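Local coordinates for protein yciO (Escherichia coli, PDB 1K7J) that is of unknown function but belongs to the SUA5 (YrdC-like) family and may bind double-stranded RNA, at residues N96-L101 against G120-S125; K180-I185 against V194-V199. One frame throughout, in Å; residues are numbered along the deposited sequence.

Contact 1. Residues N96-L101 against G120-S125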
ATOM      1  N   ASN A  96       7.918   6.362  -2.207  1.00  7.80           N
ATOM      2  CA  ASN A  96       7.820   7.513  -1.306  1.00  7.91           C
ATOM      3  C   ASN A  96       6.531   8.315  -1.210  1.00  7.56           C
ATOM      4  O   ASN A  96       6.415   9.169  -0.330  1.00  7.75           O
ATOM      5  CB  ASN A  96       8.961   8.492  -1.607  1.00  8.97           C
ATOM      6  CG  ASN A  96      10.317   7.821  -1.614  1.00 10.41           C
ATOM      7  OD1 ASN A  96      10.516   6.790  -0.967  1.00 11.61           O
ATOM      8  ND2 ASN A  96      11.264   8.410  -2.334  1.00 12.70           N
ATOM      9  N   TYR A  97       5.568   8.043  -2.083  1.00  7.59           N
ATOM     10  CA  TYR A  97       4.320   8.804  -2.091  1.00  7.45           C
ATOM     11  C   TYR A  97       3.042   7.989  -2.199  1.00  7.28           C
ATOM     12  O   TYR A  97       3.022   6.897  -2.768  1.00  7.30           O
ATOM     13  CB  TYR A  97       4.288   9.759  -3.285  1.00  8.05           C
ATOM     14  CG  TYR A  97       5.354  10.819  -3.329  1.00  7.51           C
ATOM     15  CD1 TYR A  97       5.228  11.990  -2.582  1.00  7.94           C
ATOM     16  CD2 TYR A  97       6.459  10.681  -4.167  1.00  7.93           C
ATOM     17  CE1 TYR A  97       6.173  13.007  -2.679  1.00  8.49           C
ATOM     18  CE2 TYR A  97       7.411  11.686  -4.270  1.00  8.38           C
ATOM     19  CZ  TYR A  97       7.259  12.848  -3.527  1.00  8.47           C
ATOM     20  OH  TYR A  97       8.175  13.859  -3.658  1.00  9.31           O
ATOM     21  N   THR A  98       1.974   8.564  -1.659  1.00  7.18           N
ATOM     22  CA  THR A  98       0.632   8.010  -1.761  1.00  7.26           C
ATOM     23  C   THR A  98      -0.148   9.203  -2.304  1.00  7.75           C
ATOM     24  O   THR A  98      -0.105  10.294  -1.730  1.00  8.24           O
ATOM     25  CB  THR A  98       0.044   7.607  -0.406  1.00  7.14           C
ATOM     26  OG1 THR A  98       0.800   6.521   0.135  1.00  7.29           O
ATOM     27  CG2 THR A  98      -1.410   7.169  -0.573  1.00  8.11           C
ATOM     28  N   PHE A  99      -0.839   9.008  -3.418  1.00  7.71           N
ATOM     29  CA  PHE A  99      -1.596  10.093  -4.027  1.00  7.96           C
ATOM     30  C   PHE A  99      -3.086   9.849  -3.881  1.00  8.03           C
ATOM     31  O   PHE A  99      -3.587   8.806  -4.291  1.00  7.90           O
ATOM     32  CB  PHE A  99      -1.232  10.206  -5.509  1.00  8.25           C
ATOM     33  CG  PHE A  99       0.231  10.458  -5.758  1.00  8.41           C
ATOM     34  CD1 PHE A  99       0.802  11.685  -5.436  1.00  8.87           C
ATOM     35  CD2 PHE A  99       1.040   9.463  -6.310  1.00  8.87           C
ATOM     36  CE1 PHE A  99       2.159  11.923  -5.660  1.00  9.34           C
ATOM     37  CE2 PHE A  99       2.398   9.692  -6.539  1.00  8.67           C
ATOM     38  CZ  PHE A  99       2.957  10.928  -6.211  1.00  9.10           C
ATOM     39  N   ILE A 100      -3.796  10.803  -3.291  1.00  8.54           N
ATOM     40  CA  ILE A 100      -5.235  10.647  -3.123  1.00  8.69           C
ATOM     41  C   ILE A 100      -5.940  11.131  -4.382  1.00  8.77           C
ATOM     42  O   ILE A 100      -5.785  12.282  -4.793  1.00  9.24           O
ATOM     43  CB  ILE A 100      -5.762  11.441  -1.909  1.00  9.14           C
ATOM     44  CG1 ILE A 100      -4.967  11.065  -0.656  1.00 10.24           C
ATOM     45  CG2 ILE A 100      -7.247  11.157  -1.711  1.00  9.61           C
ATOM     46  CD1 ILE A 100      -4.869   9.579  -0.402  1.00 12.41           C
ATOM     47  N   LEU A 101      -6.708  10.232  -4.991  1.00  8.99           N
ATOM     48  CA  LEU A 101      -7.444  10.523  -6.215  1.00  9.24           C
ATOM     49  C   LEU A 101      -8.811   9.852  -6.164  1.00  9.52           C
ATOM     50  O   LEU A 101      -9.079   9.029  -5.291  1.00  9.78           O
ATOM     51  CB  LEU A 101      -6.672   9.983  -7.424  1.00  9.77           C
ATOM     52  CG  LEU A 101      -5.325  10.646  -7.724  1.00 10.39           C
ATOM     53  CD1 LEU A 101      -4.423   9.675  -8.462  1.00 11.53           C
ATOM     54  CD2 LEU A 101      -5.551  11.916  -8.533  1.00 10.89           C
ATOM     55  N   GLY A 120      -6.273   6.158  -1.896  1.00 10.00           N
ATOM     56  CA  GLY A 120      -4.865   6.459  -2.080  1.00  9.70           C
ATOM     57  C   GLY A 120      -4.228   5.532  -3.094  1.00  9.89           C
ATOM     58  O   GLY A 120      -4.447   4.320  -3.055  1.00 11.45           O
HETATM   59  N   MSE A 121      -3.452   6.104  -4.009  1.00  9.42           N
HETATM   60  CA  MSE A 121      -2.773   5.335  -5.044  1.00  9.16           C
HETATM   61  C   MSE A 121      -1.289   5.357  -4.709  1.00  8.60           C
HETATM   62  O   MSE A 121      -0.718   6.421  -4.452  1.00  8.26           O
HETATM   63  CB  MSE A 121      -3.038   5.959  -6.413  1.00 10.44           C
HETATM   64  CG  MSE A 121      -4.531   6.161  -6.719  1.00 11.04           C
HETATM   65 SE   MSE A 121      -5.597   4.541  -6.553  1.00 12.97          SE
HETATM   66  CE  MSE A 121      -4.919   3.613  -8.097  1.00  8.13           C
ATOM     67  N   ARG A 122      -0.660   4.188  -4.721  1.00  8.10           N
ATOM     68  CA  ARG A 122       0.743   4.105  -4.338  1.00  7.79           C
ATOM     69  C   ARG A 122       1.538   3.094  -5.155  1.00  7.64           C
ATOM     70  O   ARG A 122       1.168   1.924  -5.241  1.00  8.59           O
ATOM     71  CB  ARG A 122       0.793   3.753  -2.850  1.00  7.37           C
ATOM     72  CG  ARG A 122       2.150   3.603  -2.199  1.00  8.08           C
ATOM     73  CD  ARG A 122       1.908   3.355  -0.713  1.00  7.66           C
ATOM     74  NE  ARG A 122       3.073   2.862   0.016  1.00  8.27           N
ATOM     75  CZ  ARG A 122       3.058   2.582   1.314  1.00  7.75           C
ATOM     76  NH1 ARG A 122       1.941   2.751   2.010  1.00  8.87           N
ATOM     77  NH2 ARG A 122       4.153   2.136   1.917  1.00  9.42           N
ATOM     78  N   VAL A 123       2.624   3.561  -5.766  1.00  7.35           N
ATOM     79  CA  VAL A 123       3.499   2.704  -6.558  1.00  7.68           C
ATOM     80  C   VAL A 123       4.777   2.499  -5.747  1.00  7.65           C
ATOM     81  O   VAL A 123       5.548   3.435  -5.556  1.00  8.37           O
ATOM     82  CB  VAL A 123       3.873   3.362  -7.904  1.00  6.99           C
ATOM     83  CG1 VAL A 123       4.814   2.457  -8.685  1.00  8.40           C
ATOM     84  CG2 VAL A 123       2.612   3.648  -8.717  1.00  8.25           C
ATOM     85  N   PRO A 124       5.009   1.274  -5.251  1.00  7.64           N
ATOM     86  CA  PRO A 124       6.210   0.986  -4.458  1.00  7.61           C
ATOM     87  C   PRO A 124       7.441   0.839  -5.348  1.00  7.85           C
ATOM     88  O   PRO A 124       7.330   0.454  -6.507  1.00  8.92           O
ATOM     89  CB  PRO A 124       5.841  -0.309  -3.748  1.00  7.79           C
ATOM     90  CG  PRO A 124       5.038  -1.024  -4.789  1.00  7.45           C
ATOM     91  CD  PRO A 124       4.157   0.075  -5.373  1.00  7.29           C
ATOM     92  N   SER A 125       8.616   1.138  -4.802  1.00  8.17           N
ATOM     93  CA  SER A 125       9.842   1.051  -5.588  1.00  8.33           C
ATOM     94  C   SER A 125      10.735  -0.148  -5.268  1.00  8.33           C
ATOM     95  O   SER A 125      11.671  -0.436  -6.015  1.00  9.47           O
ATOM     96  CB  SER A 125      10.661   2.329  -5.403  1.00  9.15           C
ATOM     97  OG  SER A 125      11.134   2.422  -4.067  1.00 11.07           O
TER
HETATM   98  O   HOH W   1       3.155   6.410  -5.640  1.00  9.41           O
HETATM   99  O   HOH W   2      -0.484   4.576   1.626  1.00  9.00           O
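Phe99 and Met121, the latter present as selenomethionine, form the hydrogen-bonded pair that joins two antiparallel strands in the mixed sheet of this YrdC-like fold. The short segments run at 143° to each other. Phe99 N donates almost straight to Met121 O at 2.8 Å, and Met121 N returns a bond of 2.7 Å to Phe99 O. One residue further along lies the tight part of the contact. Gly120 has no side chain, and two methyl groups settle over its CA: Ile100 CD1 at 3.5 Å and Thr98 CG2 at 3.8 Å. Ile100 brings its methyl there through a chi2 of -51°, which folds CD1 back toward the glycine. On the face carrying Phe99, Leu101 and Met121, Leu101 CD1 meets Met121 CG at 3.9 Å, the two side chains crossing at about a right angle; Leu75 of helix 72-78 touches both. Past Arg122, between Tyr97 and Val123, the backbones part and water takes over. One water accepts from Val123 N and donates to Tyr97 O, replacing a direct backbone bond. Arg122 CG is anti to the backbone N (chi1 180°), and the extended chain runs past Thr98. At its end NH1 is held by Ser144 OG. Thr98 OG1 touches Arg122 CD at 3.5 Å and is hydrogen-bonded to Thr182 OG1, outside this pair of strands. An alanine in place of Thr98 would probably leave Thr182 OG1 without this partner and open a gap over Gly120 CA where CG2 had been. A second water completes the loose side: it hydrogen-bonds to Thr98 OG1 and accepts from Arg122 NH1 at 3.1 Å.

Contact 2. Residues K180-I185 against V194-V199. With SO4 (sulfate ion), chain B.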
ATOM      1  N   LYS A 180       9.656   6.000   8.522  1.00 10.63           N
ATOM      2  CA  LYS A 180       8.984   7.181   7.992  1.00  9.97           C
ATOM      3  C   LYS A 180       8.010   6.702   6.917  1.00  9.04           C
ATOM      4  O   LYS A 180       8.398   5.991   5.993  1.00  8.93           O
ATOM      5  CB  LYS A 180      10.002   8.153   7.386  1.00 10.85           C
ATOM      6  CG  LYS A 180       9.388   9.464   6.904  1.00 12.05           C
ATOM      7  CD  LYS A 180      10.429  10.398   6.302  1.00 13.44           C
ATOM      8  CE  LYS A 180      11.426  10.883   7.342  1.00 14.50           C
ATOM      9  NZ  LYS A 180      12.438  11.802   6.739  1.00 15.82           N
ATOM     10  N   PRO A 181       6.729   7.078   7.032  1.00  8.88           N
ATOM     11  CA  PRO A 181       5.723   6.662   6.049  1.00  8.65           C
ATOM     12  C   PRO A 181       5.815   7.478   4.765  1.00  8.00           C
ATOM     13  O   PRO A 181       6.636   8.389   4.655  1.00  8.48           O
ATOM     14  CB  PRO A 181       4.413   6.897   6.791  1.00  8.98           C
ATOM     15  CG  PRO A 181       4.720   8.145   7.567  1.00  9.34           C
ATOM     16  CD  PRO A 181       6.108   7.856   8.120  1.00  8.72           C
ATOM     17  N   THR A 182       4.982   7.139   3.788  1.00  7.98           N
ATOM     18  CA  THR A 182       4.977   7.875   2.530  1.00  7.90           C
ATOM     19  C   THR A 182       4.450   9.287   2.744  1.00  7.79           C
ATOM     20  O   THR A 182       3.752   9.572   3.723  1.00  7.80           O
ATOM     21  CB  THR A 182       4.038   7.242   1.482  1.00  8.11           C
ATOM     22  OG1 THR A 182       2.706   7.210   2.008  1.00  8.29           O
ATOM     23  CG2 THR A 182       4.482   5.839   1.115  1.00  7.77           C
ATOM     24  N   THR A 183       4.803  10.176   1.826  1.00  8.47           N
ATOM     25  CA  THR A 183       4.278  11.525   1.874  1.00  8.35           C
ATOM     26  C   THR A 183       2.948  11.367   1.151  1.00  8.00           C
ATOM     27  O   THR A 183       2.891  10.783   0.063  1.00  8.06           O
ATOM     28  CB  THR A 183       5.186  12.499   1.120  1.00  8.72           C
ATOM     29  OG1 THR A 183       6.335  12.770   1.928  1.00  8.46           O
ATOM     30  CG2 THR A 183       4.451  13.802   0.805  1.00  9.17           C
ATOM     31  N   VAL A 184       1.877  11.850   1.767  1.00  7.87           N
ATOM     32  CA  VAL A 184       0.556  11.729   1.169  1.00  7.85           C
ATOM     33  C   VAL A 184       0.133  13.064   0.577  1.00  8.02           C
ATOM     34  O   VAL A 184       0.084  14.076   1.276  1.00  8.28           O
ATOM     35  CB  VAL A 184      -0.484  11.275   2.218  1.00  7.69           C
ATOM     36  CG1 VAL A 184      -1.852  11.120   1.569  1.00  8.47           C
ATOM     37  CG2 VAL A 184      -0.044   9.960   2.846  1.00  8.42           C
ATOM     38  N   ILE A 185      -0.157  13.055  -0.720  1.00  8.26           N
ATOM     39  CA  ILE A 185      -0.577  14.256  -1.429  1.00  8.64           C
ATOM     40  C   ILE A 185      -1.968  14.041  -2.007  1.00  8.93           C
ATOM     41  O   ILE A 185      -2.200  13.063  -2.713  1.00  8.77           O
ATOM     42  CB  ILE A 185       0.358  14.572  -2.619  1.00  8.87           C
ATOM     43  CG1 ILE A 185       1.816  14.657  -2.158  1.00  9.75           C
ATOM     44  CG2 ILE A 185      -0.075  15.883  -3.279  1.00  9.69           C
ATOM     45  CD1 ILE A 185       2.102  15.793  -1.201  1.00 10.32           C
ATOM     46  N   VAL A 194      -0.828  18.710   0.976  1.00 11.43           N
ATOM     47  CA  VAL A 194      -0.023  17.757   1.719  1.00 11.54           C
ATOM     48  C   VAL A 194      -0.828  17.243   2.904  1.00 11.92           C
ATOM     49  O   VAL A 194      -1.125  17.984   3.844  1.00 12.80           O
ATOM     50  CB  VAL A 194       1.283  18.399   2.231  1.00 11.46           C
ATOM     51  CG1 VAL A 194       2.097  17.372   3.010  1.00 11.98           C
ATOM     52  CG2 VAL A 194       2.093  18.937   1.059  1.00 11.42           C
ATOM     53  N   VAL A 195      -1.194  15.969   2.842  1.00 11.07           N
ATOM     54  CA  VAL A 195      -1.959  15.327   3.900  1.00 11.69           C
ATOM     55  C   VAL A 195      -1.013  14.814   4.983  1.00 11.61           C
ATOM     56  O   VAL A 195      -1.337  14.836   6.172  1.00 12.82           O
ATOM     57  CB  VAL A 195      -2.781  14.150   3.334  1.00 12.21           C
ATOM     58  CG1 VAL A 195      -3.431  13.362   4.462  1.00 12.82           C
ATOM     59  CG2 VAL A 195      -3.835  14.680   2.380  1.00 13.01           C
ATOM     60  N   ARG A 196       0.157  14.349   4.557  1.00 11.27           N
ATOM     61  CA  ARG A 196       1.163  13.840   5.480  1.00 11.09           C
ATOM     62  C   ARG A 196       2.554  14.021   4.901  1.00 11.34           C
ATOM     63  O   ARG A 196       2.798  13.683   3.743  1.00 10.88           O
ATOM     64  CB  ARG A 196       0.945  12.352   5.759  1.00 10.86           C
ATOM     65  CG  ARG A 196       2.021  11.742   6.654  1.00 10.09           C
ATOM     66  CD  ARG A 196       1.704  10.297   7.018  1.00  9.81           C
ATOM     67  NE  ARG A 196       1.856   9.389   5.882  1.00  8.81           N
ATOM     68  CZ  ARG A 196       1.217   8.229   5.770  1.00  9.00           C
ATOM     69  NH1 ARG A 196       0.382   7.837   6.724  1.00  9.29           N
ATOM     70  NH2 ARG A 196       1.409   7.462   4.705  1.00  8.88           N
ATOM     71  N   GLU A 197       3.471  14.563   5.695  1.00 12.15           N
ATOM     72  CA  GLU A 197       4.830  14.717   5.208  1.00 13.10           C
ATOM     73  C   GLU A 197       5.618  13.478   5.617  1.00 12.58           C
ATOM     74  O   GLU A 197       5.789  13.201   6.805  1.00 13.81           O
ATOM     75  CB  GLU A 197       5.494  15.977   5.770  1.00 15.62           C
ATOM     76  CG  GLU A 197       6.943  16.128   5.319  1.00 18.91           C
ATOM     77  CD  GLU A 197       7.434  17.562   5.350  1.00 20.62           C
ATOM     78  OE1 GLU A 197       7.019  18.319   6.254  1.00 21.07           O
ATOM     79  OE2 GLU A 197       8.249  17.929   4.472  1.00 20.98           O
ATOM     80  N   GLY A 198       6.076  12.730   4.618  1.00 11.28           N
ATOM     81  CA  GLY A 198       6.837  11.522   4.870  1.00 11.16           C
ATOM     82  C   GLY A 198       8.137  11.492   4.089  1.00 11.02           C
ATOM     83  O   GLY A 198       8.809  12.515   3.947  1.00 11.32           O
ATOM     84  N   VAL A 199       8.486  10.323   3.563  1.00 11.01           N
ATOM     85  CA  VAL A 199       9.727  10.160   2.813  1.00 10.92           C
ATOM     86  C   VAL A 199       9.839  11.076   1.597  1.00 11.09           C
ATOM     87  O   VAL A 199      10.879  11.698   1.379  1.00 11.26           O
ATOM     88  CB  VAL A 199       9.912   8.694   2.340  1.00 11.45           C
ATOM     89  CG1 VAL A 199      11.244   8.545   1.595  1.00 12.00           C
ATOM     90  CG2 VAL A 199       9.873   7.755   3.533  1.00 11.92           C
TER
HETATM   91  S   SO4 B 207      -1.685   5.085   5.069  1.00 10.96           S
HETATM   92  O1  SO4 B 207      -0.384   5.141   4.377  1.00 10.23           O
HETATM   93  O2  SO4 B 207      -1.970   3.702   5.485  1.00 10.58           O
HETATM   94  O3  SO4 B 207      -1.648   5.953   6.264  1.00 11.41           O
HETATM   95  O4  SO4 B 207      -2.741   5.553   4.153  1.00 11.67           O
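The guanidinium of Arg196 lies between Pro181 and Val184: Pro181 CB sits 3.5 Å above the plane, over its centre, and Val184 CG2 covers the opposite face. Thr182 and the sulfate ion, probably from the crystallisation liquor, occupy the edges. Arg196 takes Thr182 side-on, NE donating to Thr182 O at 2.9 Å and NH2 to Thr182 OG1 at 3.0 Å, both acceptors in the guanidinium plane. NH1 and NH2 bind sulfate O3 and O1, so contacts on both faces and bonds at the edges restrain the group's rotation. The bend at chi3 (71°) sets NE toward Thr182 O. Ser144 OG and Arg57 NH2 also hydrogen-bond to the sulfate.

The backbone beneath is a hairpin with a classic beta bulge. Val184 O accepts from both Val195 N (2.8 Å) and Arg196 N (3.3 Å), while Val184 N donates to Arg196 O. The extra residue, Val195, packs its CB against Val184 CG1. Beyond the paired strands, Val199 N donates to Pro181 O, and Gly198 N to Thr183 OG1 at 2.7 Å; this hydroxyl also bonds to Gly200 O. With no side chain on Gly198, its CA can approach Pro181 O to 3.1 Å. At the loop end of the contact, Lys180 CD lies against the Gly198-Val199 peptide.

Strand 193-196 forms one edge of the sheet within this chain; strand 183-186 separates it from strand 97-102, where the backbones of Thr98 and Ile100 bond to that of Ile185, and their side chains touch Val184.

In the fold
Both segments of contact 1 precede those of contact 2 in the sequence, and the two centres lie about 10 Å apart. They share one mixed sheet, in which strands 118-122, 97-102, 183-186 and 193-196 lie in that order, so contact 1 is interior and contact 2 reaches an edge strand. Strands 97-102 and 183-186 join them directly, and Arg122 NE packs on Thr182 CG2 at 3.5 Å. Arg122 of contact 1 comes within about 4 Å (side chain to nearest atom) of the sulfate held by Arg196 of contact 2. With Arg57, three arginines lie near this one anion, which would be consistent with a site for negatively charged groups, though unproven.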